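Local atomic coordinates of cytosol aminopeptidase (Coxiella burnetii, PDB entry 3IJ3), a protein that probably acts as a manganese-dependent metalloaminopeptidase of the M17 family, removing amino-terminal residues from peptides. Residues G91-D94 / Y95-W99; L402-P405 / Y406-Y409; V473-Y476 / L477-Y481. All coordinates share one frame; numbering follows the deposited sequence. Where two conformers were deposited one is given.

The three contacts are local ones that follow each other along the chain without touching. Contact 1 is a turn after strand 85-91 in the sequence range of the M17 N-terminal domain, whereas contact 2 falls in the range of the catalytic domain and contact 3 lies on the closing helix 470-481. The centres of contacts 1 and 2 are about 42 Å apart; contact 3 is about 26 Å from contact 1 and 30 Å from contact 2, again between centres. None includes a residue of the metal site, where Lys-250, Asp-255, Asp-273 and Glu-334 surround a lithium ion. Contact 2 alone touches another subunit of the hexamer.

Contact 1: residues G91-D94 / Y95-W99; sequences GVSD and YEYSW
A type I beta turn from Asp-94 to Tyr-97 forms this surface contact, in the loop that leaves strand 85-91 and runs toward helix 104-107 of the N-terminal region. Its closing bond, from Tyr-97 N to Asp-94 O, is nearly straight at 172° but long and weak at 3.4 Å. A water donates to the same Asp-94 O at 2.6 Å and accepts from Ser-98 N at 3.2 Å, so the carbonyl accepts one firm bond from water and one weak one from the backbone, and the turn is tied to the next residue. At the start of the turn, in the modelled conformer, the Asp-94 side chain runs forward beside its own carbonyl carbon (chi1 -172°), and OD1 takes a weak, bent bond from Tyr-95 N at 2.9 Å. Before the turn, CG2 of Val-92 sits over one face of the Tyr-95 ring, 4.2 Å from CD1, the two side chains crossing at about a right angle. The far end of that ring is fixed by bonds of Tyr-95 OH to Glu-47 and to Met-44 N. In the same Asp-94 conformer OD2 and Glu-96 OE2 approach to 3.2 Å with their carboxylate planes 78° apart. Glu-121 is close to Glu-96 as well, and where Asp-94 adopts this conformer the three acids would probably raise the proton affinity of at least one carboxylate.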
ATOM      1  N   GLY A  91       0.231   3.954 -47.322  1.00 13.63           N
ATOM      2  CA  GLY A  91      -1.103   3.471 -46.972  1.00 14.12           C
ATOM      3  C   GLY A  91      -1.700   4.438 -45.951  1.00 14.57           C
ATOM      4  O   GLY A  91      -1.023   4.817 -45.002  1.00 15.15           O
ATOM      5  N   VAL A  92      -2.940   4.864 -46.164  1.00 15.23           N
ATOM      6  CA  VAL A  92      -3.614   5.768 -45.229  1.00 16.70           C
ATOM      7  C   VAL A  92      -4.928   5.165 -44.678  1.00 18.89           C
ATOM      8  O   VAL A  92      -5.564   4.343 -45.351  1.00 20.40           O
ATOM      9  CB  VAL A  92      -3.871   7.155 -45.885  1.00 15.39           C
ATOM     10  CG1 VAL A  92      -2.527   7.808 -46.289  1.00 14.03           C
ATOM     11  CG2 VAL A  92      -4.780   7.038 -47.095  1.00 15.21           C
ATOM     12  N   SER A  93      -5.269   5.524 -43.439  0.70 20.88           N
ATOM     13  CA  SER A  93      -6.496   5.034 -42.760  0.70 22.81           C
ATOM     14  C   SER A  93      -7.721   5.539 -43.514  0.70 23.37           C
ATOM     15  O   SER A  93      -8.774   4.891 -43.568  0.70 24.08           O
ATOM     16  CB  SER A  93      -6.555   5.548 -41.324  0.70 22.92           C
ATOM     17  OG  SER A  93      -5.354   5.297 -40.622  0.70 25.84           O
ATOM     18  N   ASP A  94      -7.568   6.747 -44.070  0.50 24.23           N
ATOM     19  CA  ASP A  94      -8.588   7.433 -44.879  0.50 25.23           C
ATOM     20  C   ASP A  94      -7.881   8.605 -45.606  0.50 25.04           C
ATOM     21  O   ASP A  94      -6.812   9.026 -45.160  0.50 24.44           O
ATOM     22  CB  ASP A  94      -9.713   7.953 -43.984  0.50 26.19           C
ATOM     23  CG  ASP A  94     -10.888   8.492 -44.775  0.50 27.95           C
ATOM     24  OD1 ASP A  94     -11.063   8.090 -45.949  0.50 32.38           O
ATOM     25  OD2 ASP A  94     -11.645   9.305 -44.215  0.50 30.51           O
ATOM     26  N   TYR A  95      -8.442   9.125 -46.711  1.00 25.39           N
ATOM     27  CA  TYR A  95      -7.803  10.243 -47.420  1.00 26.96           C
ATOM     28  C   TYR A  95      -7.847  11.592 -46.670  1.00 28.50           C
ATOM     29  O   TYR A  95      -7.172  12.544 -47.075  1.00 28.45           O
ATOM     30  CB  TYR A  95      -8.328  10.363 -48.857  1.00 26.66           C
ATOM     31  CG  TYR A  95      -7.928   9.183 -49.727  1.00 29.00           C
ATOM     32  CD1 TYR A  95      -6.633   9.078 -50.247  1.00 28.06           C
ATOM     33  CD2 TYR A  95      -8.841   8.174 -50.039  1.00 29.41           C
ATOM     34  CE1 TYR A  95      -6.262   7.969 -51.068  1.00 28.67           C
ATOM     35  CE2 TYR A  95      -8.475   7.078 -50.840  1.00 30.18           C
ATOM     36  CZ  TYR A  95      -7.195   6.983 -51.345  1.00 28.29           C
ATOM     37  OH  TYR A  95      -6.861   5.904 -52.133  1.00 26.82           O
ATOM     38  N   GLU A  96      -8.614  11.661 -45.577  1.00 30.60           N
ATOM     39  CA  GLU A  96      -8.707  12.884 -44.756  1.00 31.63           C
ATOM     40  C   GLU A  96      -8.123  12.743 -43.329  1.00 32.34           C
ATOM     41  O   GLU A  96      -8.257  13.662 -42.526  1.00 34.39           O
ATOM     42  CB  GLU A  96     -10.168  13.345 -44.652  1.00 32.06           C
ATOM     43  CG  GLU A  96     -10.816  13.784 -45.970  1.00 34.50           C
ATOM     44  CD  GLU A  96     -11.130  12.629 -46.911  1.00 39.04           C
ATOM     45  OE1 GLU A  96     -10.883  12.763 -48.131  1.00 42.31           O
ATOM     46  OE2 GLU A  96     -11.611  11.578 -46.433  1.00 43.98           O
ATOM     47  N   TYR A  97      -7.460  11.630 -43.011  1.00 31.99           N
ATOM     48  CA  TYR A  97      -6.919  11.423 -41.649  1.00 31.60           C
ATOM     49  C   TYR A  97      -5.642  12.243 -41.329  1.00 31.89           C
ATOM     50  O   TYR A  97      -5.491  12.758 -40.218  1.00 33.74           O
ATOM     51  CB  TYR A  97      -6.709   9.937 -41.383  1.00 31.06           C
ATOM     52  CG  TYR A  97      -6.153   9.644 -40.024  1.00 30.91           C
ATOM     53  CD1 TYR A  97      -6.869   9.976 -38.876  1.00 31.48           C
ATOM     54  CD2 TYR A  97      -4.936   8.998 -39.873  1.00 31.23           C
ATOM     55  CE1 TYR A  97      -6.363   9.710 -37.620  1.00 32.55           C
ATOM     56  CE2 TYR A  97      -4.427   8.719 -38.618  1.00 31.38           C
ATOM     57  CZ  TYR A  97      -5.150   9.074 -37.496  1.00 30.42           C
ATOM     58  OH  TYR A  97      -4.648   8.802 -36.252  1.00 34.51           O
ATOM     59  N   SER A  98      -4.728  12.334 -42.285  1.00 30.81           N
ATOM     60  CA  SER A  98      -3.496  13.155 -42.148  1.00 29.14           C
ATOM     61  C   SER A  98      -2.344  12.649 -41.272  1.00 27.57           C
ATOM     62  O   SER A  98      -1.187  12.742 -41.705  1.00 24.78           O
ATOM     63  CB  SER A  98      -3.854  14.606 -41.769  1.00 30.02           C
ATOM     64  OG  SER A  98      -4.736  15.156 -42.746  1.00 32.29           O
ATOM     65  N   TRP A  99      -2.611  12.157 -40.053  1.00 25.15           N
ATOM     66  CA  TRP A  99      -1.524  11.671 -39.195  1.00 24.81           C
ATOM     67  C   TRP A  99      -0.705  10.533 -39.784  1.00 22.52           C
ATOM     68  O   TRP A  99       0.400  10.311 -39.318  1.00 22.63           O
ATOM     69  CB  TRP A  99      -1.978  11.226 -37.785  1.00 24.97           C
ATOM     70  CG  TRP A  99      -2.179  12.296 -36.758  1.00 28.08           C
ATOM     71  CD1 TRP A  99      -3.340  12.584 -36.096  1.00 29.87           C
ATOM     72  CD2 TRP A  99      -1.194  13.210 -36.256  1.00 28.01           C
ATOM     73  NE1 TRP A  99      -3.142  13.613 -35.216  1.00 30.77           N
ATOM     74  CE2 TRP A  99      -1.838  14.025 -35.294  1.00 30.46           C
ATOM     75  CE3 TRP A  99       0.163  13.434 -36.537  1.00 28.85           C
ATOM     76  CZ2 TRP A  99      -1.174  15.038 -34.598  1.00 29.14           C
ATOM     77  CZ3 TRP A  99       0.831  14.451 -35.839  1.00 27.33           C
ATOM     78  CH2 TRP A  99       0.153  15.237 -34.878  1.00 30.09           C
TER
HETATM   79  O   HOH W   1      -4.823  10.675 -45.046  1.00 30.00           O

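Contact 2: residues L402-P405 / Y406-Y409; sequences LFQP and YRNY
A short 3-10 helix, entered at Gln-404 and continuing through Tyr-409, carries this contact in the loop between strands 398-399 and 417-418, where the chain meets a second subunit. Its backbone follows the i to i+3 pattern: Tyr-406 N binds Phe-403 O at 3.1 Å, Arg-407 N binds Gln-404 O at 3.0 Å, and a weaker bond joins Asn-408 N to Pro-405 O. The side chains of the first two residues so joined, Phe-403 and Tyr-406, form a T-shaped aromatic pair. The edge of Phe-403 is directed at the face of Tyr-406, with ring centroids 4.8 Å apart and planes at 74°, and CD2 of Phe-403 stands over the centre of the tyrosine ring. The phenylalanine reaches it because its CG lies opposite the backbone N (chi1 -168°), while CD of Pro-405 covers one face of the Phe-403 ring. In the modelled conformer of Tyr-409, its CE2 lies over the opposite face of Tyr-406, offset toward the rim. The Tyr-406 hydroxyl bonds to Leu-368 O and Asn-371 N of the second subunit, and Phe-403 packs on Leu-372 of that subunit. Elsewhere on the 3-10 helix Gln-404 and Arg-407 run side by side, their amide and guanidinium planes 38° apart. The Gln-404 amide bridges to helix 427-436 through NE2 and Gln-436, and the same NE2 donates to Leu-402 O at 3.0 Å; Gln-404 OE1 bonds to a bound tetraethylene glycol, probably from the crystallisation liquor, and rests 3.2 Å from CD of Arg-407.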
ATOM      1  N   LEU A 402     -19.170  22.295 -15.097  1.00 14.15           N
ATOM      2  CA  LEU A 402     -18.945  23.063 -13.871  1.00 13.80           C
ATOM      3  C   LEU A 402     -20.224  22.753 -13.063  1.00 15.45           C
ATOM      4  O   LEU A 402     -21.171  23.567 -13.005  1.00 14.71           O
ATOM      5  CB  LEU A 402     -18.749  24.551 -14.179  1.00 15.49           C
ATOM      6  CG  LEU A 402     -17.447  24.956 -14.842  1.00 16.56           C
ATOM      7  CD1 LEU A 402     -17.512  26.350 -15.463  1.00 18.18           C
ATOM      8  CD2 LEU A 402     -16.279  24.855 -13.863  1.00 15.33           C
ATOM      9  N   PHE A 403     -20.277  21.527 -12.508  1.00 15.18           N
ATOM     10  CA  PHE A 403     -21.453  21.005 -11.807  1.00 14.05           C
ATOM     11  C   PHE A 403     -21.549  21.647 -10.427  1.00 15.44           C
ATOM     12  O   PHE A 403     -20.859  21.256  -9.502  1.00 13.86           O
ATOM     13  CB  PHE A 403     -21.388  19.493 -11.746  1.00 14.43           C
ATOM     14  CG  PHE A 403     -22.652  18.845 -11.315  1.00 14.54           C
ATOM     15  CD1 PHE A 403     -23.805  18.980 -12.072  1.00 18.28           C
ATOM     16  CD2 PHE A 403     -22.703  18.054 -10.177  1.00 12.72           C
ATOM     17  CE1 PHE A 403     -24.981  18.373 -11.683  1.00 17.67           C
ATOM     18  CE2 PHE A 403     -23.883  17.443  -9.786  1.00 14.75           C
ATOM     19  CZ  PHE A 403     -25.016  17.602 -10.529  1.00 16.27           C
ATOM     20  N   GLN A 404     -22.453  22.609 -10.317  1.00 15.21           N
ATOM     21  CA  GLN A 404     -22.535  23.468  -9.131  1.00 15.57           C
ATOM     22  C   GLN A 404     -22.743  22.769  -7.782  1.00 16.67           C
ATOM     23  O   GLN A 404     -22.178  23.235  -6.806  1.00 16.05           O
ATOM     24  CB  GLN A 404     -23.534  24.612  -9.352  1.00 17.42           C
ATOM     25  CG  GLN A 404     -23.168  25.497 -10.573  1.00 19.48           C
ATOM     26  CD  GLN A 404     -21.870  26.257 -10.367  1.00 21.30           C
ATOM     27  OE1 GLN A 404     -21.756  27.052  -9.438  1.00 25.07           O
ATOM     28  NE2 GLN A 404     -20.901  26.037 -11.242  1.00 15.89           N
ATOM     29  N   PRO A 405     -23.521  21.659  -7.726  1.00 15.12           N
ATOM     30  CA  PRO A 405     -23.661  20.993  -6.422  1.00 16.63           C
ATOM     31  C   PRO A 405     -22.353  20.530  -5.812  1.00 16.32           C
ATOM     32  O   PRO A 405     -22.242  20.422  -4.569  1.00 17.93           O
ATOM     33  CB  PRO A 405     -24.601  19.800  -6.735  1.00 16.68           C
ATOM     34  CG  PRO A 405     -25.425  20.297  -7.900  1.00 17.92           C
ATOM     35  CD  PRO A 405     -24.413  21.052  -8.732  1.00 14.64           C
ATOM     36  N   TYR A 406     -21.343  20.278  -6.636  1.00 13.77           N
ATOM     37  CA  TYR A 406     -20.053  19.842  -6.104  1.00 13.85           C
ATOM     38  C   TYR A 406     -19.224  20.960  -5.433  1.00 14.85           C
ATOM     39  O   TYR A 406     -18.168  20.683  -4.875  1.00 15.83           O
ATOM     40  CB  TYR A 406     -19.224  19.119  -7.142  1.00 14.63           C
ATOM     41  CG  TYR A 406     -19.840  17.849  -7.686  1.00 12.79           C
ATOM     42  CD1 TYR A 406     -20.819  17.146  -6.995  1.00 15.65           C
ATOM     43  CD2 TYR A 406     -19.302  17.253  -8.849  1.00 13.05           C
ATOM     44  CE1 TYR A 406     -21.333  15.945  -7.492  1.00 14.93           C
ATOM     45  CE2 TYR A 406     -19.795  16.054  -9.328  1.00 12.42           C
ATOM     46  CZ  TYR A 406     -20.796  15.410  -8.663  1.00 15.27           C
ATOM     47  OH  TYR A 406     -21.295  14.233  -9.145  1.00 14.84           O
ATOM     48  N   ARG A 407     -19.687  22.204  -5.496  1.00 16.75           N
ATOM     49  CA  ARG A 407     -19.009  23.277  -4.769  1.00 18.27           C
ATOM     50  C   ARG A 407     -18.962  22.927  -3.289  1.00 19.01           C
ATOM     51  O   ARG A 407     -18.049  23.351  -2.591  1.00 18.04           O
ATOM     52  CB  ARG A 407     -19.693  24.619  -4.994  1.00 17.46           C
ATOM     53  CG  ARG A 407     -19.372  25.210  -6.368  1.00 20.17           C
ATOM     54  CD  ARG A 407     -20.241  26.414  -6.689  1.00 25.86           C
ATOM     55  NE  ARG A 407     -20.112  27.525  -5.744  1.00 29.55           N
ATOM     56  CZ  ARG A 407     -19.483  28.694  -5.974  1.00 34.63           C
ATOM     57  NH1 ARG A 407     -18.881  28.972  -7.141  1.00 33.93           N
ATOM     58  NH2 ARG A 407     -19.476  29.620  -5.016  1.00 35.28           N
ATOM     59  N   ASN A 408     -19.952  22.151  -2.816  1.00 18.88           N
ATOM     60  CA  ASN A 408     -19.996  21.712  -1.419  1.00 19.71           C
ATOM     61  C   ASN A 408     -18.766  20.898  -1.013  1.00 18.26           C
ATOM     62  O   ASN A 408     -18.403  20.873   0.155  1.00 19.27           O
ATOM     63  CB  ASN A 408     -21.295  20.911  -1.123  1.00 20.86           C
ATOM     64  CG  ASN A 408     -22.538  21.793  -1.026  1.00 29.74           C
ATOM     65  OD1 ASN A 408     -22.455  23.011  -0.816  1.00 39.09           O
ATOM     66  ND2 ASN A 408     -23.713  21.169  -1.151  1.00 38.88           N
ATOM     67  N   TYR A 409     -18.124  20.222  -1.980  0.60 16.98           N
ATOM     68  CA  TYR A 409     -16.902  19.441  -1.714  0.60 16.36           C
ATOM     69  C   TYR A 409     -15.713  20.316  -1.331  0.60 16.23           C
ATOM     70  O   TYR A 409     -14.738  19.816  -0.729  0.60 15.58           O
ATOM     71  CB  TYR A 409     -16.439  18.592  -2.923  0.60 16.29           C
ATOM     72  CG  TYR A 409     -17.319  17.420  -3.315  0.60 20.09           C
ATOM     73  CD1 TYR A 409     -17.942  16.631  -2.349  0.60 22.02           C
ATOM     74  CD2 TYR A 409     -17.409  17.010  -4.647  0.60 19.51           C
ATOM     75  CE1 TYR A 409     -18.735  15.533  -2.712  0.60 25.35           C
ATOM     76  CE2 TYR A 409     -18.195  15.920  -5.008  0.60 19.52           C
ATOM     77  CZ  TYR A 409     -18.842  15.187  -4.047  0.60 21.57           C
ATOM     78  OH  TYR A 409     -19.610  14.102  -4.400  0.60 26.46           O
TER

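Contact 3: residues V473-Y476 / L477-Y481; sequences VFHY and LEQQY
Phe-474, His-475 and Tyr-476 all carry CG opposite the backbone N (chi1 -170°, 173° and 166°), which swings each ring forward along helix 470-481 onto the residue four positions later. His-475 receives Gln-479: the glutamine bends at chi2 and places CG over one face of the imidazole, 3.6 Å from NE2, in a CH-pi contact. The imidazole and amide planes are nearly parallel, and a water donates to Gln-479 OE1 and more weakly to His-475 O. Tyr-476 and Gln-480 point the same way; in the modelled conformer of Gln-480, its CB lies over a face of the phenol near the rim and its amide carbon CD is 3.5 Å from Tyr-476 OH. A second water lies 2.7 Å from Tyr-476 OH and donates to Tyr-481 OH at 2.8 Å; Tyr-481 OH also bonds to Asp-352. The Phe-474 ring lies obliquely against Glu-478, its CE2 3.3 Å from CD of the carboxylate.

Four i to i+4 backbone bonds hold these pairs in step, from Leu-477 N to Val-473 O at 3.0 Å through Gln-480 N to Tyr-476 O at 2.9 Å. The inner side of the helix is apolar: CG1 of Val-473 runs beside CD1 of Leu-477, Val-473 packs on strand 353-359 and helix 275-289, and Leu-477 also meets both. His-475 and Tyr-476 turn to helix 380-393. The helix is thus amphipathic, setting aliphatic groups against the catalytic-domain sheet. Glu-478 OE2 forms a salt bridge with Arg-162, which probably favours the charged form of this carboxylate even though it lies against the Phe-474 ring.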
ATOM      1  N   VAL A 473      -8.419  25.839 -30.479  1.00 15.25           N
ATOM      2  CA  VAL A 473      -8.554  27.177 -29.871  1.00 14.86           C
ATOM      3  C   VAL A 473      -8.187  28.272 -30.869  1.00 15.07           C
ATOM      4  O   VAL A 473      -8.907  29.263 -30.984  1.00 13.11           O
ATOM      5  CB  VAL A 473      -7.739  27.345 -28.588  1.00 15.99           C
ATOM      6  CG1 VAL A 473      -7.855  28.802 -28.051  1.00 15.32           C
ATOM      7  CG2 VAL A 473      -8.186  26.317 -27.523  1.00 16.51           C
ATOM      8  N   PHE A 474      -7.082  28.099 -31.601  1.00 13.74           N
ATOM      9  CA  PHE A 474      -6.688  29.112 -32.570  1.00 14.23           C
ATOM     10  C   PHE A 474      -7.723  29.298 -33.672  1.00 13.83           C
ATOM     11  O   PHE A 474      -7.996  30.434 -34.108  1.00 13.95           O
ATOM     12  CB  PHE A 474      -5.287  28.866 -33.161  1.00 14.49           C
ATOM     13  CG  PHE A 474      -4.801  30.018 -33.972  1.00 12.50           C
ATOM     14  CD1 PHE A 474      -4.400  31.191 -33.353  1.00 14.87           C
ATOM     15  CD2 PHE A 474      -4.769  29.957 -35.356  1.00 16.80           C
ATOM     16  CE1 PHE A 474      -4.000  32.300 -34.090  1.00 17.65           C
ATOM     17  CE2 PHE A 474      -4.345  31.058 -36.099  1.00 19.91           C
ATOM     18  CZ  PHE A 474      -3.948  32.233 -35.443  1.00 17.73           C
ATOM     19  N   HIS A 475      -8.279  28.194 -34.173  1.00 13.71           N
ATOM     20  CA  HIS A 475      -9.334  28.264 -35.181  1.00 13.26           C
ATOM     21  C   HIS A 475     -10.500  29.121 -34.647  1.00 12.90           C
ATOM     22  O   HIS A 475     -11.020  30.009 -35.344  1.00 12.92           O
ATOM     23  CB  HIS A 475      -9.815  26.856 -35.552  1.00 12.88           C
ATOM     24  CG  HIS A 475     -10.996  26.841 -36.459  1.00 17.37           C
ATOM     25  ND1 HIS A 475     -10.878  26.770 -37.831  1.00 21.42           N
ATOM     26  CD2 HIS A 475     -12.321  26.895 -36.195  1.00 17.55           C
ATOM     27  CE1 HIS A 475     -12.085  26.796 -38.372  1.00 22.04           C
ATOM     28  NE2 HIS A 475     -12.976  26.880 -37.401  1.00 16.80           N
ATOM     29  N   TYR A 476     -10.924  28.837 -33.421  1.00 13.44           N
ATOM     30  CA  TYR A 476     -11.979  29.600 -32.771  1.00 12.69           C
ATOM     31  C   TYR A 476     -11.639  31.111 -32.749  1.00 12.80           C
ATOM     32  O   TYR A 476     -12.460  31.954 -33.123  1.00 14.41           O
ATOM     33  CB  TYR A 476     -12.246  29.071 -31.331  1.00 13.58           C
ATOM     34  CG  TYR A 476     -13.075  30.052 -30.560  1.00 11.71           C
ATOM     35  CD1 TYR A 476     -14.411  30.219 -30.853  1.00 17.70           C
ATOM     36  CD2 TYR A 476     -12.501  30.903 -29.644  1.00 14.83           C
ATOM     37  CE1 TYR A 476     -15.168  31.160 -30.203  1.00 20.89           C
ATOM     38  CE2 TYR A 476     -13.255  31.850 -28.975  1.00 15.43           C
ATOM     39  CZ  TYR A 476     -14.591  31.973 -29.265  1.00 18.29           C
ATOM     40  OH  TYR A 476     -15.358  32.926 -28.646  1.00 17.60           O
ATOM     41  N   LEU A 477     -10.417  31.448 -32.326  1.00 13.32           N
ATOM     42  CA  LEU A 477     -10.000  32.842 -32.260  1.00 13.20           C
ATOM     43  C   LEU A 477     -10.014  33.532 -33.623  1.00 13.59           C
ATOM     44  O   LEU A 477     -10.430  34.680 -33.737  1.00 14.77           O
ATOM     45  CB  LEU A 477      -8.621  32.974 -31.609  1.00 12.56           C
ATOM     46  CG  LEU A 477      -8.543  32.518 -30.151  1.00 13.06           C
ATOM     47  CD1 LEU A 477      -7.085  32.604 -29.645  1.00 12.99           C
ATOM     48  CD2 LEU A 477      -9.470  33.358 -29.256  1.00 14.20           C
ATOM     49  N   GLU A 478      -9.576  32.831 -34.654  1.00 13.67           N
ATOM     50  CA  GLU A 478      -9.603  33.401 -35.995  1.00 15.47           C
ATOM     51  C   GLU A 478     -11.028  33.651 -36.465  1.00 15.36           C
ATOM     52  O   GLU A 478     -11.311  34.681 -37.075  1.00 17.14           O
ATOM     53  CB  GLU A 478      -8.874  32.514 -37.002  1.00 17.76           C
ATOM     54  CG  GLU A 478      -7.368  32.582 -36.904  1.00 21.53           C
ATOM     55  CD  GLU A 478      -6.697  32.068 -38.178  1.00 32.74           C
ATOM     56  OE1 GLU A 478      -7.013  30.930 -38.598  1.00 35.83           O
ATOM     57  OE2 GLU A 478      -5.857  32.819 -38.747  1.00 36.05           O
ATOM     58  N   GLN A 479     -11.914  32.706 -36.193  1.00 15.62           N
ATOM     59  CA  GLN A 479     -13.320  32.853 -36.563  1.00 16.08           C
ATOM     60  C   GLN A 479     -13.987  34.003 -35.808  1.00 16.12           C
ATOM     61  O   GLN A 479     -14.777  34.751 -36.387  1.00 17.02           O
ATOM     62  CB  GLN A 479     -14.089  31.558 -36.285  1.00 17.08           C
ATOM     63  CG  GLN A 479     -13.693  30.395 -37.197  1.00 19.52           C
ATOM     64  CD  GLN A 479     -14.023  30.647 -38.659  1.00 24.11           C
ATOM     65  OE1 GLN A 479     -13.144  30.592 -39.538  1.00 29.96           O
ATOM     66  NE2 GLN A 479     -15.268  30.973 -38.925  1.00 20.52           N
ATOM     67  N   GLN A 480     -13.649  34.138 -34.532  0.50 15.43           N
ATOM     68  CA  GLN A 480     -14.259  35.131 -33.638  0.50 15.69           C
ATOM     69  C   GLN A 480     -13.766  36.570 -33.811  0.50 17.24           C
ATOM     70  O   GLN A 480     -14.572  37.510 -33.753  0.50 16.85           O
ATOM     71  CB  GLN A 480     -14.036  34.689 -32.181  0.50 15.35           C
ATOM     72  CG  GLN A 480     -14.741  35.521 -31.107  0.50 15.97           C
ATOM     73  CD  GLN A 480     -16.235  35.328 -31.067  0.50 16.41           C
ATOM     74  OE1 GLN A 480     -16.783  34.488 -31.770  0.50 17.42           O
ATOM     75  NE2 GLN A 480     -16.905  36.088 -30.203  0.50 17.77           N
ATOM     76  N   TYR A 481     -12.462  36.741 -34.043  1.00 17.12           N
ATOM     77  CA  TYR A 481     -11.850  38.062 -34.104  1.00 19.21           C
ATOM     78  C   TYR A 481     -11.449  38.667 -35.443  1.00 21.05           C
ATOM     79  O   TYR A 481     -11.200  39.876 -35.492  1.00 21.59           O
ATOM     80  CB  TYR A 481     -10.686  38.120 -33.086  1.00 19.03           C
ATOM     81  CG  TYR A 481     -11.186  37.905 -31.677  1.00 17.68           C
ATOM     82  CD1 TYR A 481     -11.880  38.909 -31.006  1.00 19.38           C
ATOM     83  CD2 TYR A 481     -11.006  36.700 -31.020  1.00 19.86           C
ATOM     84  CE1 TYR A 481     -12.381  38.702 -29.713  1.00 17.80           C
ATOM     85  CE2 TYR A 481     -11.484  36.498 -29.738  1.00 18.13           C
ATOM     86  CZ  TYR A 481     -12.175  37.512 -29.086  1.00 16.44           C
ATOM     87  OH  TYR A 481     -12.665  37.297 -27.804  1.00 16.79           O
TER
HETATM   88  O   HOH W   2     -10.426  29.730 -38.731  1.00 30.12           O
HETATM   89  O   HOH W   3     -14.333  35.128 -27.516  1.00 18.10           O